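Side-chain contacts in putative thioesterase (Syntrophus aciditrophicus SB, PDB 3HDU), which probably acts as a thioester hydrolase of the hotdog-fold thioesterase superfamily, its substrate not being established: residues N8-V11 / L12-A15; V34-S38 / P39-K43; E51-N55 / A56-M60; A74-A77 / A78-F82. All blocks are in the same frame, centred on the assembly; numbering follows the deposited sequence.

Three of the four contacts cluster together. Interaction 1, on helix 7-22 at the surface, touches the hairpin of interaction 2 through Phe13 on Ile37 and the buried helical turns of interaction 4 through Leu12 on Phe79. Interactions 2 and 4 meet where Ile37 and Val42 pack on Met80. Interaction 3 stands apart at the start of helix 58-85, whose later turns form interaction 4; the nearest atoms of the two are about 19 Å apart. Chemistry follows location. Interaction 4 is wholly buried, its side chains apolar, whereas interactions 1 and 2 are surface contacts with serine hydroxyls bonded to carbonyls, and interaction 3, partly buried, relies on an asparagine and an arginine.

Interaction 1: residues N8-V11 / L12-A15; sequences NEEV and LFSA
Asn8 opens the run with its backbone O, which accepts the N-H of Leu12 at 3.1 Å. One residue on, Glu9 O takes the N-H of Phe13 at 3.0 Å in the same i to i+4 pattern, while the carboxylate of Glu9 turns back along the chain and bonds through OE1 to Ser6 OG. Glu10 O is gripped twice by one residue: Ser14 N lies 2.9 Å from Glu10 O, and Ser14 OG donates to Glu10 O at 2.7 Å from the opposite face of the carbonyl plane. The hydroxyl can fold back in this way because Ser14 OG sits anti to its own carbonyl carbon, chi1 -58°. At the far end of the Glu10 side chain, OE1 comes obliquely to the Phe13 ring, 4.3 Å from CD2. Val11 O closes the series with Ala15 N at 3.1 Å. Val11 touches Met91 and Ala15 touches Leu95 of helix 91-97, and Leu12 packs on helix 58-85. The chemistry is thus that of an amphipathic surface helix, in which a serine hydroxyl is satisfied by the helix backbone itself while its acidic residues lie exposed.

Interaction 2: residues V34-S38 / P39-K43; sequences VRFIS and PEQVK
Lys43 lies across from Phe36 and Arg35, and its extended side chain touches both in turn. Lys43 CB packs 4.0 Å from Phe36 CB; the two residues form an antiparallel hydrogen-bonded pair, with Lys43 N donating to Phe36 O at 2.9 Å. CG and CD then run alongside Arg35, Lys43 CD reaching 3.9 Å from Arg35 CB. Beyond CD the two chains part, and Lys43 NZ remains 6.7 Å from Arg35 NE, beyond contact of these like charges. The backbone O of Lys43 accepts from Arg35 N at 2.9 Å and from Phe36 N at 3.2 Å; two residues facing one make a classic beta bulge. At the turn of the hairpin, Ser38 OG donates to a lone pair of Gln41 O at 2.8 Å. With chi1 at 69°, OG is tucked between its own backbone N and carbonyl carbon, which turns it toward Gln41 O on the other arm. With an alanine at Ser38, Gln41 O would probably lose its hydroxyl donor and the turn a link between its two arms. Val42, on the sheet face that Ile37 shares, leans on helix 58-85. Backbone bonds at the bulge and a hydroxyl-to-carbonyl bond at the turn thus both join the two arms.

Interaction 3: residues E51-N55 / A56-M60; sequences ELIGN and AIRRM
Ala56 follows Asn55 directly and leads from the loop toward helix 58-85. Ile57 comes next, at the N-cap position, and its N-H bonds to Asn55 OD1 at 3.0 Å with an N-H...O angle of 156°. Asn55 holds CG opposite its own backbone N, chi1 -174°, and from there OD1 spans to the second amide along, closing an Asx turn. Ile57 CG1 also lies 3.4 Å from Asn55 OD1, and its side chain packs on Ile19 of the second subunit. This is the entry to the long helix of the hotdog fold, reached here through a type II turn from Leu52 to Asn55. Arg58 begins the helix: its N bonds weakly to Asn55 O, and its side chain runs back along the carbonyls of Leu52 and Glu51, CD 3.3 Å from Leu52 O. At the far end Arg58 NE makes a weak bond of 3.4 Å to Glu51 O, an oxygen that also accepts from Tyr62 OH, and Ile53 CG1 covers one guanidinium face, offset toward the rim. Glu51 OE2 stays 4.5 Å from Arg58 NH2, beyond a salt bridge. Replacing Arg58 by an alanine is likely to leave Glu51 O without its weak NE bond and Ile53 CG1 without the flat group it covers.

Interaction 4: residues A74-A77 / A78-F82; sequences AGLA and AFMGF
Ala77 O accepts two bonds: Gly81 N donates to it at 3.2 Å within the helix, and the side-chain ND2 of Asn125, on strand 118-128, adds a second. A buried carbonyl thereby ties the helix to the sheet as well as to its own next turn. Three further i to i+4 bonds complete the ladder, the shortest from Ala78 N to Ala74 O at 2.8 Å, followed by Phe79 N to Gly75 O at 3.1 Å and Met80 N to Leu76 O, also 3.1 Å. The side chains that meet are apolar. Leu76 and Met80, modelled as selenomethionine, lie side by side and point the same way, with Leu76 CD1 3.8 Å from Met80 CE. In Met80, chi1 sets CG anti to the carbonyl carbon, 3.4 Å from Leu76 O, and the bend at chi2 (-64°) then brings the terminal methyl in plane to the edge of the Phe79 ring. Leu76 CD1 touches that ring more loosely, 4.5 Å from Phe79 CD2. Leu76, Phe79 and Met80 all pack on Val16 of helix 7-22. On other sides small residues permit close approach to the sheet, Ala74 and Ala78 meeting Ile135 and Tyr154. A long central helix wrapped by a curved antiparallel sheet is the hallmark of the hotdog fold, the helix being its "sausage".

Interaction 1: residues N8-V11 / L12-A15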
loop_
_atom_site.group_PDB
_atom_site.type_symbol
_atom_site.label_atom_id
_atom_site.label_comp_id
_atom_site.label_asym_id
_atom_site.label_seq_id
_atom_site.Cartn_x
_atom_site.Cartn_y
_atom_site.Cartn_z
ATOM N N ASN A 8 -4.191 -2.083 39.977
ATOM C CA ASN A 8 -3.254 -1.840 38.867
ATOM C C ASN A 8 -3.870 -1.030 37.719
ATOM O O ASN A 8 -3.157 -0.268 37.062
ATOM C CB ASN A 8 -2.675 -3.160 38.311
ATOM C CG ASN A 8 -1.830 -3.951 39.333
ATOM O OD1 ASN A 8 -1.529 -5.119 39.100
ATOM N ND2 ASN A 8 -1.448 -3.323 40.449
ATOM N N GLU A 9 -5.170 -1.206 37.470
ATOM C CA GLU A 9 -5.877 -0.460 36.405
ATOM C C GLU A 9 -6.015 1.044 36.703
ATOM O O GLU A 9 -5.926 1.857 35.777
ATOM C CB GLU A 9 -7.245 -1.087 36.101
ATOM C CG GLU A 9 -7.130 -2.483 35.467
ATOM C CD GLU A 9 -8.470 -3.181 35.240
ATOM O OE1 GLU A 9 -9.407 -3.004 36.053
ATOM O OE2 GLU A 9 -8.573 -3.938 34.250
ATOM N N GLU A 10 -6.216 1.401 37.975
ATOM C CA GLU A 10 -6.321 2.812 38.395
ATOM C C GLU A 10 -4.969 3.533 38.371
ATOM O O GLU A 10 -4.909 4.697 37.962
ATOM C CB GLU A 10 -6.973 2.944 39.778
ATOM C CG GLU A 10 -8.424 2.453 39.866
ATOM C CD GLU A 10 -9.464 3.384 39.225
ATOM O OE1 GLU A 10 -9.151 4.178 38.308
ATOM O OE2 GLU A 10 -10.633 3.302 39.652
ATOM N N VAL A 11 -3.903 2.856 38.818
ATOM C CA VAL A 11 -2.533 3.420 38.762
ATOM C C VAL A 11 -2.049 3.568 37.300
ATOM O O VAL A 11 -1.264 4.469 37.005
ATOM C CB VAL A 11 -1.501 2.602 39.612
ATOM C CG1 VAL A 11 -1.208 1.241 38.992
ATOM C CG2 VAL A 11 -0.205 3.386 39.788
ATOM N N LEU A 12 -2.522 2.683 36.413
ATOM C CA LEU A 12 -2.223 2.727 34.966
ATOM C C LEU A 12 -2.949 3.906 34.305
ATOM O O LEU A 12 -2.334 4.677 33.568
ATOM C CB LEU A 12 -2.658 1.415 34.289
ATOM C CG LEU A 12 -2.380 1.189 32.799
ATOM C CD1 LEU A 12 -0.882 1.117 32.549
ATOM C CD2 LEU A 12 -3.063 -0.085 32.330
ATOM N N PHE A 13 -4.254 4.018 34.571
ATOM C CA PHE A 13 -5.112 5.112 34.070
ATOM C C PHE A 13 -4.610 6.491 34.548
ATOM O O PHE A 13 -4.501 7.418 33.743
ATOM C CB PHE A 13 -6.579 4.859 34.494
ATOM C CG PHE A 13 -7.573 5.912 34.017
ATOM C CD1 PHE A 13 -7.804 6.112 32.640
ATOM C CD2 PHE A 13 -8.322 6.664 34.946
ATOM C CE1 PHE A 13 -8.740 7.075 32.186
ATOM C CE2 PHE A 13 -9.266 7.627 34.511
ATOM C CZ PHE A 13 -9.476 7.834 33.127
ATOM N N SER A 14 -4.280 6.596 35.837
ATOM C CA SER A 14 -3.772 7.844 36.443
ATOM C C SER A 14 -2.421 8.278 35.879
ATOM O O SER A 14 -2.208 9.469 35.643
ATOM C CB SER A 14 -3.651 7.699 37.963
ATOM O OG SER A 14 -4.902 7.367 38.530
ATOM N N ALA A 15 -1.520 7.306 35.693
ATOM C CA ALA A 15 -0.180 7.536 35.118
ATOM C C ALA A 15 -0.278 8.038 33.682
ATOM O O ALA A 15 0.410 8.991 33.307
ATOM C CB ALA A 15 0.651 6.259 35.161
#

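Interaction 2: residues V34-S38 / P39-K43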
loop_
_atom_site.group_PDB
_atom_site.type_symbol
_atom_site.label_atom_id
_atom_site.label_comp_id
_atom_site.label_asym_id
_atom_site.label_seq_id
_atom_site.Cartn_x
_atom_site.Cartn_y
_atom_site.Cartn_z
ATOM N N VAL A 34 -8.203 12.016 27.733
ATOM C CA VAL A 34 -8.288 10.555 27.593
ATOM C C VAL A 34 -9.698 10.094 27.998
ATOM O O VAL A 34 -10.014 10.010 29.188
ATOM C CB VAL A 34 -7.209 9.835 28.455
ATOM C CG1 VAL A 34 -7.286 8.318 28.283
ATOM C CG2 VAL A 34 -5.818 10.339 28.099
ATOM N N ARG A 35 -10.528 9.790 27.001
ATOM C CA ARG A 35 -11.920 9.363 27.217
ATOM C C ARG A 35 -12.036 7.910 27.694
ATOM O O ARG A 35 -12.908 7.604 28.509
ATOM C CB ARG A 35 -12.744 9.476 25.924
ATOM C CG ARG A 35 -12.767 10.829 25.191
ATOM C CD ARG A 35 -13.668 11.884 25.827
ATOM N NE ARG A 35 -13.079 12.538 26.991
ATOM C CZ ARG A 35 -13.585 13.613 27.612
ATOM N NH1 ARG A 35 -12.952 14.117 28.678
ATOM N NH2 ARG A 35 -14.714 14.202 27.191
ATOM N N PHE A 36 -11.190 7.019 27.160
ATOM C CA PHE A 36 -11.257 5.575 27.465
ATOM C C PHE A 36 -9.945 4.846 27.133
ATOM O O PHE A 36 -9.266 5.219 26.177
ATOM C CB PHE A 36 -12.433 4.971 26.663
ATOM C CG PHE A 36 -12.606 3.481 26.812
ATOM C CD1 PHE A 36 -13.288 2.950 27.913
ATOM C CD2 PHE A 36 -12.118 2.605 25.835
ATOM C CE1 PHE A 36 -13.462 1.559 28.052
ATOM C CE2 PHE A 36 -12.284 1.215 25.961
ATOM C CZ PHE A 36 -12.959 0.690 27.070
ATOM N N ILE A 37 -9.594 3.836 27.937
ATOM C CA ILE A 37 -8.416 2.976 27.693
ATOM C C ILE A 37 -8.707 1.506 28.023
ATOM O O ILE A 37 -9.478 1.206 28.927
ATOM C CB ILE A 37 -7.110 3.417 28.458
ATOM C CG1 ILE A 37 -7.268 3.385 29.985
ATOM C CG2 ILE A 37 -6.663 4.806 28.016
ATOM C CD1 ILE A 37 -5.965 3.592 30.714
ATOM N N SER A 38 -8.074 0.613 27.268
ATOM C CA SER A 38 -8.158 -0.840 27.465
ATOM C C SER A 38 -7.041 -1.487 26.623
ATOM O O SER A 38 -6.501 -0.824 25.723
ATOM C CB SER A 38 -9.540 -1.398 27.070
ATOM O OG SER A 38 -9.774 -1.335 25.673
ATOM N N PRO A 39 -6.691 -2.765 26.896
ATOM C CA PRO A 39 -5.657 -3.437 26.083
ATOM C C PRO A 39 -5.905 -3.563 24.559
ATOM O O PRO A 39 -4.928 -3.666 23.811
ATOM C CB PRO A 39 -5.573 -4.839 26.714
ATOM C CG PRO A 39 -6.115 -4.686 28.069
ATOM C CD PRO A 39 -7.187 -3.657 27.960
ATOM N N GLU A 40 -7.171 -3.534 24.131
ATOM C CA GLU A 40 -7.569 -3.670 22.715
ATOM C C GLU A 40 -8.171 -2.398 22.071
ATOM O O GLU A 40 -8.397 -2.386 20.854
ATOM C CB GLU A 40 -8.515 -4.881 22.517
ATOM C CG GLU A 40 -9.850 -4.898 23.318
ATOM C CD GLU A 40 -9.736 -5.317 24.795
ATOM O OE1 GLU A 40 -8.728 -5.942 25.196
ATOM O OE2 GLU A 40 -10.675 -5.009 25.559
ATOM N N GLN A 41 -8.409 -1.342 22.860
ATOM C CA GLN A 41 -8.998 -0.079 22.352
ATOM C C GLN A 41 -8.758 1.135 23.271
ATOM O O GLN A 41 -8.830 1.008 24.492
ATOM C CB GLN A 41 -10.510 -0.285 22.150
ATOM C CG GLN A 41 -11.312 0.908 21.610
ATOM C CD GLN A 41 -12.792 0.592 21.412
ATOM O OE1 GLN A 41 -13.211 -0.570 21.423
ATOM N NE2 GLN A 41 -13.589 1.636 21.223
ATOM N N VAL A 42 -8.467 2.290 22.666
ATOM C CA VAL A 42 -8.315 3.579 23.372
ATOM C C VAL A 42 -9.145 4.646 22.646
ATOM O O VAL A 42 -9.504 4.465 21.484
ATOM C CB VAL A 42 -6.838 4.050 23.480
ATOM C CG1 VAL A 42 -5.999 3.004 24.195
ATOM C CG2 VAL A 42 -6.249 4.374 22.106
ATOM N N LYS A 43 -9.430 5.748 23.332
ATOM C CA LYS A 43 -10.233 6.845 22.774
ATOM C C LYS A 43 -9.774 8.189 23.346
ATOM O O LYS A 43 -9.837 8.396 24.563
ATOM C CB LYS A 43 -11.715 6.611 23.090
ATOM C CG LYS A 43 -12.708 7.583 22.451
ATOM C CD LYS A 43 -14.118 7.297 22.949
ATOM C CE LYS A 43 -15.113 8.349 22.490
ATOM N NZ LYS A 43 -16.435 8.211 23.195
#

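Interaction 3: residues E51-N55 / A56-M60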
loop_
_atom_site.group_PDB
_atom_site.type_symbol
_atom_site.label_atom_id
_atom_site.label_comp_id
_atom_site.label_asym_id
_atom_site.label_seq_id
_atom_site.Cartn_x
_atom_site.Cartn_y
_atom_site.Cartn_z
ATOM N N GLU A 51 -9.057 27.940 16.438
ATOM C CA GLU A 51 -9.651 27.284 15.250
ATOM C C GLU A 51 -9.037 27.708 13.898
ATOM O O GLU A 51 -9.309 27.056 12.890
ATOM C CB GLU A 51 -11.185 27.466 15.216
ATOM C CG GLU A 51 -11.976 26.477 16.052
ATOM C CD GLU A 51 -13.465 26.801 16.071
ATOM O OE1 GLU A 51 -13.860 27.744 16.795
ATOM O OE2 GLU A 51 -14.239 26.099 15.382
ATOM N N LEU A 52 -8.255 28.798 13.881
ATOM C CA LEU A 52 -7.540 29.303 12.696
ATOM C C LEU A 52 -8.484 29.844 11.606
ATOM O O LEU A 52 -8.234 29.644 10.412
ATOM C CB LEU A 52 -6.569 28.234 12.126
ATOM C CG LEU A 52 -5.619 27.509 13.090
ATOM C CD1 LEU A 52 -4.862 26.383 12.386
ATOM C CD2 LEU A 52 -4.648 28.478 13.734
ATOM N N ILE A 53 -9.542 30.554 12.020
ATOM C CA ILE A 53 -10.526 31.129 11.084
ATOM C C ILE A 53 -9.872 32.291 10.337
ATOM O O ILE A 53 -9.216 33.139 10.954
ATOM C CB ILE A 53 -11.836 31.666 11.763
ATOM C CG1 ILE A 53 -12.584 30.569 12.536
ATOM C CG2 ILE A 53 -12.780 32.293 10.722
ATOM C CD1 ILE A 53 -12.141 30.409 13.957
ATOM N N GLY A 54 -10.055 32.315 9.018
ATOM C CA GLY A 54 -9.479 33.347 8.162
ATOM C C GLY A 54 -8.018 33.156 7.782
ATOM O O GLY A 54 -7.460 34.020 7.102
ATOM N N ASN A 55 -7.395 32.049 8.206
ATOM C CA ASN A 55 -6.003 31.754 7.859
ATOM C C ASN A 55 -5.994 31.231 6.422
ATOM O O ASN A 55 -6.784 30.342 6.082
ATOM C CB ASN A 55 -5.378 30.742 8.835
ATOM C CG ASN A 55 -3.880 30.529 8.592
ATOM O OD1 ASN A 55 -3.480 29.874 7.630
ATOM N ND2 ASN A 55 -3.054 31.053 9.490
ATOM N N ALA A 56 -5.094 31.785 5.603
ATOM C CA ALA A 56 -4.961 31.435 4.176
ATOM C C ALA A 56 -4.763 29.944 3.871
ATOM O O ALA A 56 -5.187 29.493 2.811
ATOM C CB ALA A 56 -3.837 32.255 3.530
ATOM N N ILE A 57 -4.130 29.202 4.788
ATOM C CA ILE A 57 -3.883 27.753 4.643
ATOM C C ILE A 57 -4.494 26.958 5.819
ATOM O O ILE A 57 -3.872 26.045 6.370
ATOM C CB ILE A 57 -2.363 27.450 4.425
ATOM C CG1 ILE A 57 -1.492 27.988 5.575
ATOM C CG2 ILE A 57 -1.907 28.058 3.108
ATOM C CD1 ILE A 57 -0.046 27.541 5.501
ATOM N N ARG A 58 -5.745 27.295 6.153
ATOM C CA ARG A 58 -6.490 26.679 7.261
ATOM C C ARG A 58 -6.635 25.171 7.084
ATOM O O ARG A 58 -6.229 24.410 7.965
ATOM C CB ARG A 58 -7.883 27.315 7.404
ATOM C CG ARG A 58 -8.658 26.853 8.633
ATOM C CD ARG A 58 -10.054 27.432 8.713
ATOM N NE ARG A 58 -10.755 26.871 9.870
ATOM C CZ ARG A 58 -12.041 27.051 10.175
ATOM N NH1 ARG A 58 -12.847 27.800 9.412
ATOM N NH2 ARG A 58 -12.534 26.462 11.268
ATOM N N ARG A 59 -7.194 24.761 5.940
ATOM C CA ARG A 59 -7.426 23.333 5.613
ATOM C C ARG A 59 -6.142 22.506 5.686
ATOM O O ARG A 59 -6.156 21.376 6.185
ATOM C CB ARG A 59 -8.034 23.169 4.216
ATOM C CG ARG A 59 -9.396 23.785 4.038
ATOM C CD ARG A 59 -9.912 23.604 2.626
ATOM N NE ARG A 59 -11.052 24.495 2.386
ATOM C CZ ARG A 59 -12.303 24.289 2.809
ATOM N NH1 ARG A 59 -12.644 23.196 3.504
ATOM N NH2 ARG A 59 -13.240 25.196 2.529
HETATM N N MSE A 60 -5.048 23.104 5.205
HETATM C CA MSE A 60 -3.708 22.501 5.197
HETATM C C MSE A 60 -3.219 22.229 6.623
HETATM O O MSE A 60 -2.829 21.096 6.927
HETATM C CB MSE A 60 -2.729 23.421 4.455
HETATM C CG MSE A 60 -1.402 22.812 4.088
HETATM SE SE MSE A 60 -0.299 24.090 3.114
HETATM C CE MSE A 60 -1.391 24.278 1.490
#

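Interaction 4: residues A74-A77 / A78-F82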
loop_
_atom_site.group_PDB
_atom_site.type_symbol
_atom_site.label_atom_id
_atom_site.label_comp_id
_atom_site.label_asym_id
_atom_site.label_seq_id
_atom_site.Cartn_x
_atom_site.Cartn_y
_atom_site.Cartn_z
ATOM N N ALA A 74 -2.803 6.355 18.373
ATOM C CA ALA A 74 -2.126 5.087 18.043
ATOM C C ALA A 74 -1.012 4.750 19.048
ATOM O O ALA A 74 -0.857 3.592 19.441
ATOM C CB ALA A 74 -1.565 5.131 16.623
ATOM N N GLY A 75 -0.255 5.767 19.458
ATOM C CA GLY A 75 0.814 5.611 20.450
ATOM C C GLY A 75 0.326 5.123 21.805
ATOM O O GLY A 75 0.974 4.277 22.426
ATOM N N LEU A 76 -0.813 5.657 22.250
ATOM C CA LEU A 76 -1.463 5.232 23.494
ATOM C C LEU A 76 -2.011 3.805 23.362
ATOM O O LEU A 76 -1.886 3.021 24.298
ATOM C CB LEU A 76 -2.586 6.202 23.881
ATOM C CG LEU A 76 -3.375 5.959 25.175
ATOM C CD1 LEU A 76 -2.454 5.823 26.368
ATOM C CD2 LEU A 76 -4.373 7.081 25.395
ATOM N N ALA A 77 -2.630 3.484 22.219
ATOM C CA ALA A 77 -3.141 2.126 21.951
ATOM C C ALA A 77 -2.000 1.100 21.903
ATOM O O ALA A 77 -2.161 -0.025 22.391
ATOM C CB ALA A 77 -3.948 2.083 20.658
ATOM N N ALA A 78 -0.864 1.499 21.312
ATOM C CA ALA A 78 0.363 0.681 21.263
ATOM C C ALA A 78 0.845 0.354 22.682
ATOM O O ALA A 78 1.110 -0.809 22.985
ATOM C CB ALA A 78 1.469 1.396 20.478
ATOM N N PHE A 79 0.924 1.382 23.534
ATOM C CA PHE A 79 1.296 1.245 24.958
ATOM C C PHE A 79 0.423 0.233 25.715
ATOM O O PHE A 79 0.948 -0.602 26.458
ATOM C CB PHE A 79 1.242 2.618 25.666
ATOM C CG PHE A 79 1.344 2.546 27.168
ATOM C CD1 PHE A 79 2.587 2.419 27.787
ATOM C CD2 PHE A 79 0.191 2.604 27.968
ATOM C CE1 PHE A 79 2.684 2.346 29.185
ATOM C CE2 PHE A 79 0.276 2.529 29.367
ATOM C CZ PHE A 79 1.528 2.402 29.978
HETATM N N MSE A 80 -0.897 0.334 25.531
HETATM C CA MSE A 80 -1.865 -0.568 26.191
HETATM C C MSE A 80 -1.742 -2.024 25.743
HETATM O O MSE A 80 -2.032 -2.933 26.526
HETATM C CB MSE A 80 -3.311 -0.081 26.004
HETATM C CG MSE A 80 -3.597 1.259 26.652
HETATM SE SE MSE A 80 -3.427 1.238 28.574
HETATM C CE MSE A 80 -3.296 3.125 28.833
ATOM N N GLY A 81 -1.321 -2.232 24.495
ATOM C CA GLY A 81 -1.070 -3.560 23.959
ATOM C C GLY A 81 0.190 -4.156 24.564
ATOM O O GLY A 81 0.154 -5.276 25.069
ATOM N N PHE A 82 1.292 -3.399 24.528
ATOM C CA PHE A 82 2.585 -3.862 25.065
ATOM C C PHE A 82 2.599 -4.108 26.579
ATOM O O PHE A 82 3.197 -5.088 27.027
ATOM C CB PHE A 82 3.738 -2.907 24.704
ATOM C CG PHE A 82 4.127 -2.919 23.248
ATOM C CD1 PHE A 82 4.625 -4.081 22.657
ATOM C CD2 PHE A 82 4.077 -1.747 22.479
ATOM C CE1 PHE A 82 5.016 -4.098 21.303
ATOM C CE2 PHE A 82 4.470 -1.745 21.127
ATOM C CZ PHE A 82 4.945 -2.926 20.538
#